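PDB 5HQA: alpha-glucosidase from Pseudoalteromonas sp. K8, which hydrolyses alpha-glucosidic bonds as a family 97 glycoside hydrolase, with a calcium ion at its active site and acarbose bound there. Local coordinates for residues Ile10-Ser15 against Pro21-Ser26; Ala194-Gln199 against Trp409-Phe414; Ser476-Thr481 against Gly486-Thr491; Thr512-Leu517 against Tyr629-Glu634. All blocks are in the same frame, centred on the assembly; numbering follows the deposited sequence. Where two conformers were deposited one is given.

Contact 1 (Ile10-Ser15 against Pro21-Ser26); sequences IKIIIS and PSYSIS
A beta hairpin of the N-terminal domain pairs Lys-11 to Ser-15 with Ser-22 to Ser-26. The two strands run antiparallel, at 162° to each other. Lys-11 with Ser-26, Ile-13 with Ser-24 and Ser-15 with Ser-22 are hydrogen-bonded pairs. Each exchanges two backbone bonds. In the middle pair Ile-13 N to Ser-24 O is 2.9 Å. The shortest bond runs from Ser-15 N to Ser-22 O, 2.8 Å. CA-H...O contacts lie between these bonds, with Tyr-23 CA 3.2 Å from Ile-13 O.

Ile-12, Ile-14, Tyr-23 and Ile-25 share the buried face. Ile-25 CG1 stands anti to the carbonyl carbon (chi1 -56°), which leaves CG2 turned to Ile-10 CG2 at 3.9 Å. These two isoleucines lie side by side and point the same way. Ile-25 CG1 packs on Ile-12 CG1 at 3.9 Å. It also meets the edge of the Tyr-23 ring in its plane. The ring leads away from the partner strand, and its OH bonds to Glu-131 O. Phe-101 and Val-108, from strands of a second antiparallel sheet, pack on this face. The hairpin is thus part of a beta sandwich, consistent with the galactose mutarotase clan.

The other face carries Lys-11, Ile-13 and four serines, and it holds water. One water donates to Ile-13 O at 2.8 Å and also bonds to Ser-24 OG. Lys-11 NZ donates to Gly-8 O. It also donates to a second water at 3.1 Å, and that water bonds to Ser-26 OG.

Contact 2 (Ala194-Gln199 against Trp409-Phe414); sequences AMVLNQ and WHDGQF
Asp-411 holds CG between its backbone N and carbonyl carbon (chi1 55°), and this brings the carboxylate up to Ala-194 CB and Val-196 CG2. The residue lies in a type I beta turn from Trp-409 to Gly-412. Gly-412 is the N-cap of helix 413-428, a helix of the catalytic TIM barrel. The partner segment 194-199 belongs to a strand of the N-terminal beta sandwich, so the contact joins the two domains.

One hydrogen bond crosses between them. Ala-194 N donates to Asp-411 O at 2.9 Å. The donor lies nearly on the line of the carbonyl bond, at a C=O...N angle of 172°. Packing beside this bond is tight. Ala-194 CB is 3.1 Å from Asp-411 O and 3.6 Å from Asp-411 CB.

Farther along the strand, Val-196 crosses the aspartate side chain at about a right angle. Both of these residues and Ala-194 are buried. Asp-411 OD2 is hydrogen-bonded to Thr-210 OG1, on the N-terminal side. Thr-210 is also the backbone partner of Ala-194, so one residue bonds to both sides of the contact. The Asp-411 side chain is about 10 Å from that of the calcium ligand Glu-437. Asp-411 OD2 itself rests 3.8 Å from Ala-194 CB and 4.2 Å from Val-196 CG2.

Contact 3 (Ser476-Thr481 against Gly486-Thr491); sequences SMLAFT and GPMDFT
Apolar packing joins the segments, and Leu-478 CD1 does all of the touching from its side. It lies 3.8 Å from Phe-490 CE1 and 4.0 Å from Phe-490 CD1. It approaches the ring obliquely, and the two side chains cross at about a right angle. The same methyl reaches Met-488 SD at 4.2 Å. Phe-490 keeps CG anti to its backbone N (chi1 -176°), and Met-488 is extended throughout, which carries the ring and SD to the leucine methyl. All three residues are buried.

Several polar bonds within each segment shape its backbone. Met-477 O is gripped twice, by Thr-481 OG1 at 2.8 Å and by Phe-480 N at 3.1 Å. The two donors come from opposite faces of the carbonyl plane, and the hydroxyl stands well above it. A type I beta turn follows from Leu-478 to Thr-481. It is closed by Thr-481 N to Leu-478 O at 3.1 Å. On the other segment Asp-489 is the centre of an inverse gamma turn. The bond that closes it, Phe-490 N to Met-488 O, is weak. Past the turn, Thr-491 OG1 donates to Phe-490 O at 2.8 Å.

The contact lies close to the active site. The Met-488 side chain is about 4 Å from that of the calcium ligand Glu-455. Asp-489 bonds to Tyr-266, Asn-434 and His-436, and so ties its segment to the barrel. The short helix 482-485 links the two segments and packs on Met-488, while strand 567-574 of the C-terminal sheet touches Ala-479 and Phe-480.

Contact 4 (Thr512-Leu517 against Tyr629-Glu634); sequences TLAKQL and YDLTIE
A single water joins Ala-514 to Asp-630. It accepts from Ala-514 N at 3.0 Å and lies 2.9 Å from Asp-630 O, to which it can donate. The first turn of helix 513-522 is thus bridged to the backbone just before strand 631-638. Thr-512 is the N-cap of this helix. Its OG1 accepts from Lys-515 N at 3.3 Å and also bonds to Asp-618 OD2.

Apolar side chains make the direct contact. Leu-631 holds CG anti to its backbone N (chi1 -177°), which carries its two methyls to the helix. Leu-631 CD1 sits against Ala-514 CB at 3.7 Å. Its other methyl, CD2, meets Leu-513 CD2 at 4.2 Å. The two leucine side chains cross at about a right angle.

This is where a helix of the TIM-barrel domain packs on an outermost strand of the antiparallel C-terminal sheet. Ala-543, on helix 541-549, also packs on Leu-631. Tyr-629 points its CB away from the helix, but Leu-513 CD2 comes within 4.1 Å of Tyr-629 O. Leu-513 CB lies obliquely to the Tyr-629 ring, 4.5 Å from Tyr-629 CD1, and the tyrosine OH bonds to Ser-498 OG and Leu-497 N.

The four contacts follow one another in series, and none nests in or crosses another. Contact 1 closes a five-residue loop near the N terminus and stays inside the N-terminal sandwich. Contact 2 closes a loop of 209 residues and ties that sandwich to the catalytic barrel. Contacts 1 and 2 reach the same sheet, with centres 25 Å apart. Contact 3 is local again, spanning only a short helix near the centre of the chain. Contact 4 closes 111 residues and fastens the barrel to the C-terminal sheet. Contacts 2 and 4, with centres 40 Å apart, lie on opposite sides of the chain's centre.

Contact 1 (Ile10-Ser15 against Pro21-Ser26)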
loop_
_atom_site.group_PDB
_atom_site.type_symbol
_atom_site.label_atom_id
_atom_site.label_comp_id
_atom_site.label_asym_id
_atom_site.label_seq_id
_atom_site.Cartn_x
_atom_site.Cartn_y
_atom_site.Cartn_z
ATOM N N ILE A 10 16.696 -20.484 -2.918
ATOM C CA ILE A 10 15.636 -20.414 -3.922
ATOM C C ILE A 10 16.229 -20.793 -5.269
ATOM O O ILE A 10 17.244 -20.222 -5.697
ATOM C CB ILE A 10 14.996 -19.016 -3.978
ATOM C CG1 ILE A 10 14.300 -18.701 -2.648
ATOM C CG2 ILE A 10 13.997 -18.937 -5.140
ATOM C CD1 ILE A 10 13.761 -17.284 -2.556
ATOM N N LYS A 11 15.613 -21.760 -5.933
ATOM C CA LYS A 11 16.110 -22.251 -7.212
ATOM C C LYS A 11 14.957 -22.246 -8.202
ATOM O O LYS A 11 13.906 -22.835 -7.930
ATOM C CB LYS A 11 16.705 -23.654 -7.069
ATOM C CG LYS A 11 17.876 -23.746 -6.074
ATOM C CD LYS A 11 18.515 -25.142 -6.090
ATOM C CE LYS A 11 19.615 -25.276 -5.035
ATOM N NZ LYS A 11 19.073 -25.170 -3.642
ATOM N N ILE A 12 15.148 -21.592 -9.345
ATOM C CA ILE A 12 14.129 -21.513 -10.388
ATOM C C ILE A 12 14.623 -22.295 -11.594
ATOM O O ILE A 12 15.726 -22.039 -12.091
ATOM C CB ILE A 12 13.817 -20.059 -10.785
ATOM C CG1 ILE A 12 13.426 -19.224 -9.563
ATOM C CG2 ILE A 12 12.713 -20.027 -11.844
ATOM C CD1 ILE A 12 14.552 -18.354 -9.030
ATOM N N ILE A 13 13.809 -23.236 -12.069
ATOM C CA ILE A 13 14.110 -24.013 -13.266
ATOM C C ILE A 13 13.143 -23.571 -14.351
ATOM O O ILE A 13 11.921 -23.644 -14.167
ATOM C CB ILE A 13 13.999 -25.524 -13.033
ATOM C CG1 ILE A 13 15.013 -25.986 -11.991
ATOM C CG2 ILE A 13 14.241 -26.268 -14.341
ATOM C CD1 ILE A 13 14.828 -27.436 -11.614
ATOM N N ILE A 14 13.687 -23.112 -15.475
ATOM C CA ILE A 14 12.906 -22.672 -16.623
ATOM C C ILE A 14 13.041 -23.737 -17.704
ATOM O O ILE A 14 14.155 -24.171 -18.023
ATOM C CB ILE A 14 13.370 -21.296 -17.125
ATOM C CG1 ILE A 14 13.333 -20.267 -15.987
ATOM C CG2 ILE A 14 12.483 -20.843 -18.261
ATOM C CD1 ILE A 14 14.668 -20.067 -15.280
ATOM N N SER A 15 11.912 -24.164 -18.258
ATOM C CA SER A 15 11.865 -25.372 -19.061
ATOM C C SER A 15 11.088 -25.118 -20.349
ATOM O O SER A 15 10.289 -24.183 -20.446
ATOM C CB SER A 15 11.226 -26.511 -18.254
ATOM O OG SER A 15 11.116 -27.683 -19.036
ATOM N N PRO A 21 6.542 -23.122 -22.745
ATOM C CA PRO A 21 7.552 -22.725 -21.764
ATOM C C PRO A 21 6.951 -22.727 -20.362
ATOM O O PRO A 21 5.761 -22.472 -20.179
ATOM C CB PRO A 21 7.916 -21.308 -22.208
ATOM C CG PRO A 21 7.726 -21.344 -23.691
ATOM C CD PRO A 21 6.640 -22.341 -23.991
ATOM N N SER A 22 7.775 -23.024 -19.363
ATOM C CA SER A 22 7.258 -23.099 -18.006
ATOM C C SER A 22 8.404 -22.877 -17.029
ATOM O O SER A 22 9.580 -22.939 -17.398
ATOM C CB SER A 22 6.568 -24.452 -17.748
ATOM O OG SER A 22 7.503 -25.518 -17.856
ATOM N N TYR A 23 8.045 -22.610 -15.774
ATOM C CA TYR A 23 9.036 -22.487 -14.718
ATOM C C TYR A 23 8.517 -23.206 -13.478
ATOM O O TYR A 23 7.316 -23.438 -13.324
ATOM C CB TYR A 23 9.360 -21.009 -14.400
ATOM C CG TYR A 23 8.256 -20.333 -13.629
ATOM C CD1 TYR A 23 7.120 -19.861 -14.278
ATOM C CD2 TYR A 23 8.331 -20.202 -12.248
ATOM C CE1 TYR A 23 6.085 -19.266 -13.566
ATOM C CE2 TYR A 23 7.308 -19.612 -11.531
ATOM C CZ TYR A 23 6.192 -19.145 -12.194
ATOM O OH TYR A 23 5.180 -18.565 -11.471
ATOM N N SER A 24 9.448 -23.577 -12.603
ATOM C CA SER A 24 9.127 -24.115 -11.287
ATOM C C SER A 24 10.146 -23.577 -10.293
ATOM O O SER A 24 11.217 -23.103 -10.675
ATOM C CB SER A 24 9.117 -25.655 -11.281
ATOM O OG SER A 24 10.416 -26.158 -11.546
ATOM N N ILE A 25 9.804 -23.628 -9.008
ATOM C CA ILE A 25 10.651 -23.038 -7.975
ATOM C C ILE A 25 10.727 -23.988 -6.792
ATOM O O ILE A 25 9.700 -24.494 -6.328
ATOM C CB ILE A 25 10.120 -21.669 -7.506
ATOM C CG1 ILE A 25 9.957 -20.707 -8.694
ATOM C CG2 ILE A 25 11.040 -21.079 -6.421
ATOM C CD1 ILE A 25 9.388 -19.369 -8.299
ATOM N N SER A 26 11.936 -24.218 -6.294
ATOM C CA SER A 26 12.130 -24.922 -5.036
ATOM C C SER A 26 12.698 -23.977 -3.984
ATOM O O SER A 26 13.383 -22.997 -4.297
ATOM C CB SER A 26 13.064 -26.120 -5.205
ATOM O OG SER A 26 14.376 -25.686 -5.512
HETATM O O HOH W 1 16.022 -24.801 -3.489
HETATM O O HOH W 2 13.919 -25.876 -8.576
HETATM O O HOH W 3 10.706 -26.091 -14.689
#

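Contact 2 (Ala194-Gln199 against Trp409-Phe414)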
loop_
_atom_site.group_PDB
_atom_site.type_symbol
_atom_site.label_atom_id
_atom_site.label_comp_id
_atom_site.label_asym_id
_atom_site.label_seq_id
_atom_site.Cartn_x
_atom_site.Cartn_y
_atom_site.Cartn_z
ATOM N N ALA A 194 -3.634 -4.544 -14.483
ATOM C CA ALA A 194 -3.284 -5.224 -13.242
ATOM C C ALA A 194 -3.586 -6.714 -13.340
ATOM O O ALA A 194 -4.525 -7.140 -14.014
ATOM C CB ALA A 194 -4.044 -4.638 -12.048
ATOM N N MET A 195 -2.779 -7.504 -12.637
ATOM C CA MET A 195 -2.964 -8.944 -12.553
ATOM C C MET A 195 -3.819 -9.285 -11.336
ATOM O O MET A 195 -3.506 -8.890 -10.209
ATOM C CB MET A 195 -1.609 -9.642 -12.468
ATOM C CG MET A 195 -1.686 -11.151 -12.346
ATOM S SD MET A 195 -0.016 -11.864 -12.260
ATOM C CE MET A 195 0.544 -11.321 -10.632
ATOM N N VAL A 196 -4.897 -10.008 -11.576
ATOM C CA VAL A 196 -5.673 -10.712 -10.568
ATOM C C VAL A 196 -5.308 -12.187 -10.695
ATOM O O VAL A 196 -4.877 -12.627 -11.763
ATOM C CB VAL A 196 -7.166 -10.424 -10.849
ATOM C CG1 VAL A 196 -8.064 -11.541 -10.416
ATOM C CG2 VAL A 196 -7.558 -9.051 -10.278
ATOM N N LEU A 197 -5.433 -12.963 -9.615
ATOM C CA LEU A 197 -5.087 -14.381 -9.671
ATOM C C LEU A 197 -6.355 -15.222 -9.703
ATOM O O LEU A 197 -7.212 -15.097 -8.825
ATOM C CB LEU A 197 -4.210 -14.799 -8.490
ATOM C CG LEU A 197 -2.847 -14.104 -8.462
ATOM C CD1 LEU A 197 -2.044 -14.532 -7.236
ATOM C CD2 LEU A 197 -2.088 -14.377 -9.765
ATOM N N ASN A 198 -6.452 -16.104 -10.694
ATOM C CA ASN A 198 -7.654 -16.889 -10.955
ATOM C C ASN A 198 -7.270 -18.355 -10.805
ATOM O O ASN A 198 -6.502 -18.878 -11.616
ATOM C CB ASN A 198 -8.172 -16.576 -12.361
ATOM C CG ASN A 198 -9.460 -17.300 -12.709
ATOM O OD1 ASN A 198 -9.818 -18.312 -12.111
ATOM N ND2 ASN A 198 -10.154 -16.783 -13.715
ATOM N N GLN A 199 -7.780 -19.019 -9.770
ATOM C CA GLN A 199 -7.416 -20.411 -9.550
ATOM C C GLN A 199 -8.139 -21.288 -10.569
ATOM O O GLN A 199 -9.376 -21.307 -10.620
ATOM C CB GLN A 199 -7.741 -20.850 -8.123
ATOM C CG GLN A 199 -7.101 -22.199 -7.804
ATOM C CD GLN A 199 -7.215 -22.623 -6.348
ATOM O OE1 GLN A 199 -6.845 -23.745 -6.006
ATOM N NE2 GLN A 199 -7.712 -21.733 -5.483
ATOM N N TRP A 409 -12.546 -0.423 -15.129
ATOM C CA TRP A 409 -12.058 -0.870 -13.834
ATOM C C TRP A 409 -10.988 0.073 -13.301
ATOM O O TRP A 409 -10.207 0.652 -14.065
ATOM C CB TRP A 409 -11.466 -2.271 -13.950
ATOM C CG TRP A 409 -12.483 -3.333 -14.214
ATOM C CD1 TRP A 409 -12.884 -3.800 -15.430
ATOM C CD2 TRP A 409 -13.228 -4.068 -13.232
ATOM N NE1 TRP A 409 -13.843 -4.779 -15.270
ATOM C CE2 TRP A 409 -14.074 -4.961 -13.929
ATOM C CE3 TRP A 409 -13.256 -4.065 -11.827
ATOM C CZ2 TRP A 409 -14.944 -5.842 -13.271
ATOM C CZ3 TRP A 409 -14.136 -4.931 -11.172
ATOM C CH2 TRP A 409 -14.968 -5.803 -11.897
ATOM N N HIS A 410 -10.935 0.195 -11.967
ATOM C CA HIS A 410 -9.860 0.958 -11.335
ATOM C C HIS A 410 -8.490 0.385 -11.647
ATOM O O HIS A 410 -7.500 1.111 -11.558
ATOM C CB HIS A 410 -10.016 0.988 -9.812
ATOM C CG HIS A 410 -11.163 1.821 -9.326
ATOM N ND1 HIS A 410 -12.479 1.442 -9.484
ATOM C CD2 HIS A 410 -11.186 3.002 -8.659
ATOM C CE1 HIS A 410 -13.265 2.363 -8.949
ATOM N NE2 HIS A 410 -12.504 3.319 -8.440
ATOM N N ASP A 411 -8.399 -0.905 -11.981
ATOM C CA ASP A 411 -7.095 -1.544 -12.134
ATOM C C ASP A 411 -6.846 -2.055 -13.555
ATOM O O ASP A 411 -5.954 -2.884 -13.771
ATOM C CB ASP A 411 -6.915 -2.659 -11.089
ATOM C CG ASP A 411 -8.020 -3.715 -11.109
ATOM O OD1 ASP A 411 -9.215 -3.371 -11.268
ATOM O OD2 ASP A 411 -7.686 -4.913 -10.913
ATOM N N GLY A 412 -7.587 -1.549 -14.547
ATOM C CA GLY A 412 -7.243 -1.825 -15.927
ATOM C C GLY A 412 -6.120 -0.922 -16.437
ATOM O O GLY A 412 -5.682 0.018 -15.771
ATOM N N GLN A 413 -5.645 -1.230 -17.651
ATOM C CA GLN A 413 -4.599 -0.414 -18.273
ATOM C C GLN A 413 -5.005 1.057 -18.358
ATOM O O GLN A 413 -4.184 1.951 -18.113
ATOM C CB GLN A 413 -4.273 -0.956 -19.666
ATOM C CG GLN A 413 -3.266 -0.120 -20.450
ATOM C CD GLN A 413 -3.048 -0.664 -21.848
ATOM O OE1 GLN A 413 -3.939 -1.283 -22.432
ATOM N NE2 GLN A 413 -1.856 -0.446 -22.391
ATOM N N PHE A 414 -6.267 1.332 -18.705
ATOM C CA PHE A 414 -6.708 2.720 -18.809
ATOM C C PHE A 414 -6.465 3.478 -17.507
ATOM O O PHE A 414 -5.883 4.569 -17.507
ATOM C CB PHE A 414 -8.191 2.797 -19.185
ATOM C CG PHE A 414 -8.750 4.184 -19.056
ATOM C CD1 PHE A 414 -8.491 5.142 -20.035
ATOM C CD2 PHE A 414 -9.478 4.557 -17.927
ATOM C CE1 PHE A 414 -8.973 6.440 -19.902
ATOM C CE2 PHE A 414 -9.961 5.858 -17.788
ATOM C CZ PHE A 414 -9.706 6.795 -18.776
#

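Contact 3 (Ser476-Thr481 against Gly486-Thr491)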
loop_
_atom_site.group_PDB
_atom_site.type_symbol
_atom_site.label_atom_id
_atom_site.label_comp_id
_atom_site.label_asym_id
_atom_site.label_seq_id
_atom_site.Cartn_x
_atom_site.Cartn_y
_atom_site.Cartn_z
ATOM N N SER A 476 -3.360 -7.173 11.817
ATOM C CA SER A 476 -2.412 -8.267 11.653
ATOM C C SER A 476 -2.623 -9.017 10.344
ATOM O O SER A 476 -1.753 -9.802 9.956
ATOM C CB SER A 476 -2.500 -9.221 12.847
ATOM O OG SER A 476 -3.755 -9.883 12.865
ATOM N N MET A 477 -3.755 -8.804 9.664
ATOM C CA MET A 477 -3.894 -9.257 8.282
ATOM C C MET A 477 -3.194 -8.299 7.323
ATOM O O MET A 477 -2.384 -8.722 6.491
ATOM C CB MET A 477 -5.372 -9.377 7.907
ATOM C CG MET A 477 -6.112 -10.477 8.632
ATOM S SD MET A 477 -5.545 -12.112 8.097
ATOM C CE MET A 477 -6.713 -13.148 9.001
ATOM N N LEU A 478 -3.503 -7.001 7.432
ATOM C CA LEU A 478 -2.896 -6.004 6.553
ATOM C C LEU A 478 -1.383 -6.126 6.525
ATOM O O LEU A 478 -0.762 -6.022 5.460
ATOM C CB LEU A 478 -3.276 -4.587 7.006
ATOM C CG LEU A 478 -4.730 -4.139 6.815
ATOM C CD1 LEU A 478 -4.917 -2.731 7.408
ATOM C CD2 LEU A 478 -5.130 -4.165 5.341
ATOM N N ALA A 479 -0.775 -6.346 7.693
ATOM C CA ALA A 479 0.681 -6.302 7.800
ATOM C C ALA A 479 1.367 -7.330 6.909
ATOM O O ALA A 479 2.522 -7.130 6.524
ATOM C CB ALA A 479 1.111 -6.513 9.253
ATOM N N PHE A 480 0.694 -8.434 6.581
ATOM C CA PHE A 480 1.304 -9.493 5.784
ATOM C C PHE A 480 0.638 -9.646 4.423
ATOM O O PHE A 480 0.910 -10.618 3.701
ATOM C CB PHE A 480 1.268 -10.823 6.544
ATOM C CG PHE A 480 1.977 -10.783 7.871
ATOM C CD1 PHE A 480 3.346 -11.015 7.949
ATOM C CD2 PHE A 480 1.273 -10.516 9.044
ATOM C CE1 PHE A 480 4.003 -10.972 9.164
ATOM C CE2 PHE A 480 1.921 -10.474 10.274
ATOM C CZ PHE A 480 3.288 -10.707 10.337
ATOM N N THR A 481 -0.230 -8.713 4.058
ATOM C CA THR A 481 -0.874 -8.757 2.760
ATOM C C THR A 481 -0.733 -7.387 2.107
ATOM O O THR A 481 0.269 -7.114 1.438
ATOM C CB THR A 481 -2.344 -9.178 2.915
ATOM O OG1 THR A 481 -3.010 -8.290 3.826
ATOM C CG2 THR A 481 -2.449 -10.612 3.457
ATOM N N GLY A 486 3.387 -1.813 -0.115
ATOM C CA GLY A 486 3.950 -0.499 0.129
ATOM C C GLY A 486 3.133 0.289 1.143
ATOM O O GLY A 486 2.215 -0.248 1.777
ATOM N N PRO A 487 3.441 1.584 1.305
ATOM C CA PRO A 487 2.811 2.368 2.384
ATOM C C PRO A 487 1.298 2.488 2.234
ATOM O O PRO A 487 0.749 2.445 1.131
ATOM C CB PRO A 487 3.488 3.743 2.274
ATOM C CG PRO A 487 4.123 3.774 0.898
ATOM C CD PRO A 487 4.490 2.343 0.599
ATOM N N MET A 488 0.618 2.645 3.370
ATOM C CA MET A 488 -0.828 2.805 3.366
ATOM C C MET A 488 -1.225 3.983 4.233
ATOM O O MET A 488 -0.740 4.116 5.361
ATOM C CB MET A 488 -1.543 1.554 3.866
ATOM C CG MET A 488 -3.059 1.749 3.946
ATOM S SD MET A 488 -3.903 0.331 4.651
ATOM C CE MET A 488 -5.620 0.877 4.576
ATOM N N ASP A 489 -2.116 4.822 3.702
ATOM C CA ASP A 489 -2.770 5.899 4.449
ATOM C C ASP A 489 -3.962 5.299 5.198
ATOM O O ASP A 489 -5.105 5.326 4.737
ATOM C CB ASP A 489 -3.205 7.009 3.490
ATOM C CG ASP A 489 -3.785 8.237 4.204
ATOM O OD1 ASP A 489 -3.219 8.663 5.244
ATOM O OD2 ASP A 489 -4.801 8.795 3.700
ATOM N N PHE A 490 -3.681 4.734 6.381
ATOM C CA PHE A 490 -4.707 4.065 7.186
ATOM C C PHE A 490 -5.547 5.045 8.006
ATOM O O PHE A 490 -6.678 4.712 8.390
ATOM C CB PHE A 490 -4.041 3.042 8.121
ATOM C CG PHE A 490 -5.020 2.231 8.935
ATOM C CD1 PHE A 490 -5.544 1.047 8.432
ATOM C CD2 PHE A 490 -5.422 2.660 10.200
ATOM C CE1 PHE A 490 -6.461 0.302 9.171
ATOM C CE2 PHE A 490 -6.344 1.925 10.950
ATOM C CZ PHE A 490 -6.864 0.745 10.429
ATOM N N THR A 491 -5.027 6.252 8.243
ATOM C CA THR A 491 -5.502 7.289 9.166
ATOM C C THR A 491 -5.670 6.710 10.573
ATOM O O THR A 491 -6.794 6.565 11.068
ATOM C CB THR A 491 -6.793 7.971 8.667
ATOM O OG1 THR A 491 -7.934 7.125 8.839
ATOM C CG2 THR A 491 -6.675 8.357 7.189
#

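Contact 4 (Thr512-Leu517 against Tyr629-Glu634)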
loop_
_atom_site.group_PDB
_atom_site.type_symbol
_atom_site.label_atom_id
_atom_site.label_comp_id
_atom_site.label_asym_id
_atom_site.label_seq_id
_atom_site.Cartn_x
_atom_site.Cartn_y
_atom_site.Cartn_z
ATOM N N THR A 512 -8.117 -1.464 21.460
ATOM C CA THR A 512 -7.821 -0.649 22.627
ATOM C C THR A 512 -7.168 0.659 22.189
ATOM O O THR A 512 -6.800 0.848 21.029
ATOM C CB THR A 512 -6.891 -1.380 23.602
ATOM O OG1 THR A 512 -5.607 -1.552 22.988
ATOM C CG2 THR A 512 -7.461 -2.739 23.999
ATOM N N LEU A 513 -7.014 1.565 23.158
ATOM C CA LEU A 513 -6.358 2.840 22.900
ATOM C C LEU A 513 -4.890 2.645 22.546
ATOM O O LEU A 513 -4.380 3.271 21.611
ATOM C CB LEU A 513 -6.500 3.741 24.130
ATOM C CG LEU A 513 -5.863 5.126 24.091
ATOM C CD1 LEU A 513 -6.449 5.955 22.967
ATOM C CD2 LEU A 513 -6.099 5.806 25.440
ATOM N N ALA A 514 -4.189 1.785 23.287
ATOM C CA ALA A 514 -2.778 1.564 22.994
ATOM C C ALA A 514 -2.581 0.987 21.596
ATOM O O ALA A 514 -1.579 1.283 20.939
ATOM C CB ALA A 514 -2.161 0.650 24.055
ATOM N N LYS A 515 -3.527 0.183 21.107
ATOM C CA LYS A 515 -3.395 -0.333 19.746
ATOM C C LYS A 515 -3.441 0.804 18.729
ATOM O O LYS A 515 -2.731 0.771 17.713
ATOM C CB LYS A 515 -4.484 -1.373 19.466
ATOM C CG LYS A 515 -4.487 -1.897 18.022
ATOM C CD LYS A 515 -5.170 -3.254 17.948
ATOM C CE LYS A 515 -5.400 -3.708 16.514
ATOM N NZ LYS A 515 -6.207 -4.964 16.512
ATOM N N GLN A 516 -4.254 1.836 18.994
ATOM C CA GLN A 516 -4.282 2.991 18.100
ATOM C C GLN A 516 -2.925 3.680 18.042
ATOM O O GLN A 516 -2.519 4.169 16.982
ATOM C CB GLN A 516 -5.360 3.981 18.539
ATOM C CG GLN A 516 -6.784 3.481 18.328
ATOM C CD GLN A 516 -7.089 3.226 16.867
ATOM O OE1 GLN A 516 -6.862 4.090 16.012
ATOM N NE2 GLN A 516 -7.570 2.021 16.564
ATOM N N LEU A 517 -2.206 3.728 19.171
ATOM C CA LEU A 517 -0.866 4.314 19.167
ATOM C C LEU A 517 0.119 3.431 18.406
ATOM O O LEU A 517 0.961 3.931 17.645
ATOM C CB LEU A 517 -0.385 4.524 20.599
ATOM C CG LEU A 517 -1.240 5.441 21.465
ATOM C CD1 LEU A 517 -0.672 5.504 22.870
ATOM C CD2 LEU A 517 -1.304 6.827 20.846
ATOM N N TYR A 629 -9.909 1.773 27.138
ATOM C CA TYR A 629 -9.085 2.939 27.420
ATOM C C TYR A 629 -8.045 2.716 28.511
ATOM O O TYR A 629 -7.177 3.577 28.683
ATOM C CB TYR A 629 -9.956 4.132 27.815
ATOM C CG TYR A 629 -10.952 4.559 26.756
ATOM C CD1 TYR A 629 -10.526 5.076 25.536
ATOM C CD2 TYR A 629 -12.320 4.465 26.985
ATOM C CE1 TYR A 629 -11.442 5.480 24.567
ATOM C CE2 TYR A 629 -13.242 4.862 26.024
ATOM C CZ TYR A 629 -12.792 5.372 24.817
ATOM O OH TYR A 629 -13.704 5.780 23.864
ATOM N N ASP A 630 -8.108 1.618 29.263
ATOM C CA ASP A 630 -7.109 1.402 30.307
ATOM C C ASP A 630 -5.722 1.401 29.689
ATOM O O ASP A 630 -5.445 0.628 28.766
ATOM C CB ASP A 630 -7.361 0.090 31.042
ATOM C CG ASP A 630 -8.469 0.199 32.079
ATOM O OD1 ASP A 630 -9.224 1.200 32.070
ATOM O OD2 ASP A 630 -8.582 -0.727 32.907
ATOM N N LEU A 631 -4.856 2.274 30.193
ATOM C CA LEU A 631 -3.570 2.539 29.575
ATOM C C LEU A 631 -2.524 2.731 30.662
ATOM O O LEU A 631 -2.802 3.341 31.697
ATOM C CB LEU A 631 -3.646 3.788 28.692
ATOM C CG LEU A 631 -2.383 4.165 27.923
ATOM C CD1 LEU A 631 -2.214 3.246 26.728
ATOM C CD2 LEU A 631 -2.466 5.619 27.485
ATOM N N THR A 632 -1.325 2.206 30.428
ATOM C CA THR A 632 -0.189 2.431 31.312
ATOM C C THR A 632 0.926 3.070 30.501
ATOM O O THR A 632 1.222 2.616 29.394
ATOM C CB THR A 632 0.293 1.121 31.944
ATOM O OG1 THR A 632 -0.744 0.599 32.776
ATOM C CG2 THR A 632 1.554 1.351 32.791
ATOM N N ILE A 633 1.517 4.138 31.027
ATOM C CA ILE A 633 2.659 4.785 30.392
ATOM C C ILE A 633 3.807 4.750 31.384
ATOM O O ILE A 633 3.674 5.233 32.517
ATOM C CB ILE A 633 2.361 6.226 29.958
ATOM C CG1 ILE A 633 1.091 6.289 29.101
ATOM C CG2 ILE A 633 3.544 6.782 29.181
ATOM C CD1 ILE A 633 0.550 7.709 28.940
ATOM N N GLU A 634 4.932 4.189 30.958
ATOM C CA GLU A 634 6.042 3.861 31.837
ATOM C C GLU A 634 7.339 4.338 31.204
ATOM O O GLU A 634 7.502 4.263 29.981
ATOM C CB GLU A 634 6.077 2.341 32.066
ATOM C CG GLU A 634 7.150 1.836 32.995
ATOM C CD GLU A 634 7.111 0.320 33.142
ATOM O OE1 GLU A 634 7.893 -0.219 33.957
ATOM O OE2 GLU A 634 6.302 -0.331 32.442
HETATM O O HOH W 4 -5.069 0.496 25.860
#